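Putative cell adhesion protein (PDB 4K4K) is a fimbrillin-like protein that probably forms part of the tip of fimbriae, the surface filaments that mediate cell adhesion and biofilm formation. Local coordinates at residues W32-I38 / Y89-R93. Residues are numbered along the deposited sequence; the frame is centred on the assembly and turned at random.
Sequences WEAGDAI and YYPYR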
ATOM      1  N   TRP A  32     -10.483  -4.847   4.943  1.00 49.66           N
ATOM      2  CA  TRP A  32     -10.025  -6.045   4.229  1.00 46.97           C
ATOM      3  C   TRP A  32     -11.121  -6.578   3.327  1.00 52.33           C
ATOM      4  O   TRP A  32     -12.268  -6.145   3.436  1.00 54.25           O
ATOM      5  CB  TRP A  32      -9.621  -7.160   5.222  1.00 43.99           C
ATOM      6  CG  TRP A  32      -8.631  -6.746   6.267  1.00 43.11           C
ATOM      7  CD1 TRP A  32      -8.902  -6.362   7.548  1.00 46.28           C
ATOM      8  CD2 TRP A  32      -7.206  -6.692   6.121  1.00 41.04           C
ATOM      9  NE1 TRP A  32      -7.735  -6.040   8.200  1.00 44.51           N
ATOM     10  CE2 TRP A  32      -6.675  -6.244   7.350  1.00 44.59           C
ATOM     11  CE3 TRP A  32      -6.322  -6.967   5.062  1.00 40.91           C
ATOM     12  CZ2 TRP A  32      -5.299  -6.072   7.554  1.00 42.86           C
ATOM     13  CZ3 TRP A  32      -4.960  -6.808   5.268  1.00 41.20           C
ATOM     14  CH2 TRP A  32      -4.461  -6.366   6.501  1.00 41.76           C
ATOM     15  N   GLU A  33     -10.786  -7.541   2.466  1.00 47.83           N
ATOM     16  CA  GLU A  33     -11.773  -8.235   1.641  1.00 48.85           C
ATOM     17  C   GLU A  33     -11.536  -9.724   1.771  1.00 51.51           C
ATOM     18  O   GLU A  33     -10.380 -10.142   1.905  1.00 48.94           O
ATOM     19  CB  GLU A  33     -11.794  -7.769   0.174  1.00 50.61           C
ATOM     20  CG  GLU A  33     -10.465  -7.673  -0.552  1.00 62.84           C
ATOM     21  CD  GLU A  33     -10.591  -6.903  -1.854  1.00 88.67           C
ATOM     22  OE1 GLU A  33     -11.112  -7.477  -2.838  1.00 80.96           O
ATOM     23  OE2 GLU A  33     -10.215  -5.708  -1.873  1.00 83.96           O
ATOM     24  N   ALA A  34     -12.629 -10.520   1.796  1.00 48.65           N
ATOM     25  CA  ALA A  34     -12.573 -11.981   1.936  1.00 48.34           C
ATOM     26  C   ALA A  34     -11.499 -12.569   1.019  1.00 48.65           C
ATOM     27  O   ALA A  34     -11.410 -12.199  -0.158  1.00 47.41           O
ATOM     28  CB  ALA A  34     -13.932 -12.598   1.634  1.00 50.91           C
ATOM     29  N   GLY A  35     -10.632 -13.385   1.612  1.00 42.84           N
ATOM     30  CA  GLY A  35      -9.524 -14.023   0.913  1.00 40.71           C
ATOM     31  C   GLY A  35      -8.180 -13.327   1.049  1.00 39.88           C
ATOM     32  O   GLY A  35      -7.162 -13.925   0.679  1.00 39.66           O
ATOM     33  N   ASP A  36      -8.157 -12.043   1.535  1.00 31.22           N
ATOM     34  CA  ASP A  36      -6.916 -11.263   1.725  1.00 27.60           C
ATOM     35  C   ASP A  36      -5.961 -12.066   2.601  1.00 27.66           C
ATOM     36  O   ASP A  36      -6.388 -12.623   3.616  1.00 27.08           O
ATOM     37  CB  ASP A  36      -7.188  -9.895   2.367  1.00 28.37           C
ATOM     38  CG  ASP A  36      -7.418  -8.720   1.410  1.00 37.83           C
ATOM     39  OD1 ASP A  36      -7.237  -8.901   0.184  1.00 40.15           O
ATOM     40  OD2 ASP A  36      -7.743  -7.613   1.898  1.00 38.11           O
ATOM     41  N   ALA A  37      -4.698 -12.163   2.179  1.00 22.76           N
ATOM     42  CA  ALA A  37      -3.721 -12.996   2.877  1.00 20.29           C
ATOM     43  C   ALA A  37      -2.499 -12.197   3.325  1.00 20.31           C
ATOM     44  O   ALA A  37      -2.046 -11.262   2.643  1.00 18.48           O
ATOM     45  CB  ALA A  37      -3.298 -14.158   1.982  1.00 20.57           C
ATOM     46  N   ILE A  38      -1.998 -12.544   4.513  1.00 17.15           N
ATOM     47  CA  ILE A  38      -0.798 -11.934   5.098  1.00 15.78           C
ATOM     48  C   ILE A  38       0.217 -13.045   5.370  1.00 18.35           C
ATOM     49  O   ILE A  38      -0.168 -14.210   5.488  1.00 18.28           O
ATOM     50  CB  ILE A  38      -1.115 -11.113   6.385  1.00 18.28           C
ATOM     51  CG1 ILE A  38      -1.681 -12.022   7.514  1.00 18.15           C
ATOM     52  CG2 ILE A  38      -2.114  -9.976   6.045  1.00 18.27           C
ATOM     53  CD1 ILE A  38      -1.786 -11.351   8.891  1.00 19.15           C
ATOM     54  N   TYR A  89       3.291  -9.023   7.040  1.00 12.51           N
ATOM     55  CA  TYR A  89       3.244  -8.129   5.893  1.00 12.43           C
ATOM     56  C   TYR A  89       2.065  -8.520   5.012  1.00 17.69           C
ATOM     57  O   TYR A  89       1.541  -9.633   5.092  1.00 16.68           O
ATOM     58  CB  TYR A  89       4.580  -8.139   5.077  1.00 12.38           C
ATOM     59  CG  TYR A  89       4.733  -9.419   4.279  1.00 11.38           C
ATOM     60  CD1 TYR A  89       5.130 -10.604   4.897  1.00 13.51           C
ATOM     61  CD2 TYR A  89       4.370  -9.475   2.927  1.00 11.97           C
ATOM     62  CE1 TYR A  89       5.192 -11.805   4.184  1.00 14.67           C
ATOM     63  CE2 TYR A  89       4.410 -10.675   2.213  1.00 13.18           C
ATOM     64  CZ  TYR A  89       4.786 -11.843   2.853  1.00 17.62           C
ATOM     65  OH  TYR A  89       4.829 -13.020   2.139  1.00 15.25           O
ATOM     66  N   TYR A  90       1.667  -7.589   4.160  1.00 13.31           N
ATOM     67  CA  TYR A  90       0.594  -7.766   3.184  1.00 13.51           C
ATOM     68  C   TYR A  90       1.082  -7.147   1.870  1.00 15.11           C
ATOM     69  O   TYR A  90       1.694  -6.087   1.928  1.00 15.85           O
ATOM     70  CB  TYR A  90      -0.693  -7.043   3.697  1.00 15.24           C
ATOM     71  CG  TYR A  90      -1.768  -6.921   2.640  1.00 17.97           C
ATOM     72  CD1 TYR A  90      -2.687  -7.949   2.429  1.00 19.67           C
ATOM     73  CD2 TYR A  90      -1.789  -5.833   1.757  1.00 20.39           C
ATOM     74  CE1 TYR A  90      -3.615  -7.894   1.379  1.00 20.51           C
ATOM     75  CE2 TYR A  90      -2.752  -5.740   0.741  1.00 21.41           C
ATOM     76  CZ  TYR A  90      -3.662  -6.774   0.560  1.00 29.11           C
ATOM     77  OH  TYR A  90      -4.584  -6.724  -0.455  1.00 30.04           O
ATOM     78  N   PRO A  91       0.757  -7.697   0.690  1.00 15.19           N
ATOM     79  CA  PRO A  91       0.038  -8.964   0.460  1.00 15.94           C
ATOM     80  C   PRO A  91       0.979 -10.144   0.469  1.00 18.77           C
ATOM     81  O   PRO A  91       2.111 -10.074  -0.044  1.00 17.01           O
ATOM     82  CB  PRO A  91      -0.606  -8.743  -0.917  1.00 17.92           C
ATOM     83  CG  PRO A  91       0.429  -7.894  -1.644  1.00 21.48           C
ATOM     84  CD  PRO A  91       1.098  -7.024  -0.582  1.00 16.92           C
ATOM     85  N   TYR A  92       0.524 -11.234   1.077  1.00 17.19           N
ATOM     86  CA  TYR A  92       1.299 -12.469   1.147  1.00 16.35           C
ATOM     87  C   TYR A  92       1.820 -12.895  -0.227  1.00 19.30           C
ATOM     88  O   TYR A  92       1.097 -12.797  -1.228  1.00 19.21           O
ATOM     89  CB  TYR A  92       0.393 -13.586   1.698  1.00 16.68           C
ATOM     90  CG  TYR A  92       1.002 -14.965   1.619  1.00 16.46           C
ATOM     91  CD1 TYR A  92       1.919 -15.401   2.574  1.00 16.63           C
ATOM     92  CD2 TYR A  92       0.684 -15.832   0.568  1.00 18.51           C
ATOM     93  CE1 TYR A  92       2.468 -16.682   2.518  1.00 17.78           C
ATOM     94  CE2 TYR A  92       1.246 -17.102   0.489  1.00 20.07           C
ATOM     95  CZ  TYR A  92       2.125 -17.530   1.472  1.00 22.46           C
ATOM     96  OH  TYR A  92       2.658 -18.794   1.401  1.00 22.69           O
ATOM     97  N   ARG A  93       3.086 -13.351  -0.259  1.00 16.58           N
ATOM     98  CA  ARG A  93       3.759 -13.969  -1.415  1.00 18.55           C
ATOM     99  C   ARG A  93       4.255 -15.324  -0.989  1.00 22.28           C
ATOM    100  O   ARG A  93       4.915 -15.414   0.040  1.00 21.12           O
ATOM    101  CB  ARG A  93       4.942 -13.150  -1.923  1.00 19.27           C
ATOM    102  CG  ARG A  93       4.545 -11.839  -2.509  1.00 33.08           C
ATOM    103  CD  ARG A  93       5.502 -11.504  -3.608  1.00 40.34           C
ATOM    104  NE  ARG A  93       5.103 -10.270  -4.248  1.00 44.63           N
ATOM    105  CZ  ARG A  93       5.949  -9.330  -4.610  1.00 46.18           C
ATOM    106  NH1 ARG A  93       7.255  -9.482  -4.395  1.00 26.40           N
ATOM    107  NH2 ARG A  93       5.505  -8.225  -5.186  1.00 32.65           N
TER
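The six-membered ring of Trp32 turns its edge to the face of Tyr90 in a T-shaped pair, centroids 5.7 Å apart and planes at 74°, with Trp32 CZ3 nearest Tyr90 CD1; Asp36 OD2 also lies at the indole edge, in the ring plane. Pro91, joined to Tyr90 by a cis peptide bond, folds back so that its CB sits over the centre of the tyrosine ring, while Ile38 CG2 lies at the ring's edge. The contact joins antiparallel strands 37-44 and 84-90 of this transthyretin-clan fimbrillin fold at the point where 84-90 gives way to a loop. Tyr90 CG stands anti to its own backbone N (chi1 168°), which carries the ring alongside Ala37 O to Trp32 and Asp36. The Asp36 carboxylate, tilted 64° from that ring, makes at most a weak hydrogen bond to its hydroxyl; Asp36 OD2 accepts Glu33 N at 3.1 Å from above the carboxylate plane, bracing the type II turn from Glu33 to Asp36. Met118 of strand 118-126 touches both Trp32 and Tyr90, and Ser19 holds the indole N-H. Past the proline, Ala37 CB meets Tyr92 CB at 3.7 Å, and Tyr92 N gives a 3.0 Å hydrogen bond to Ala37 O.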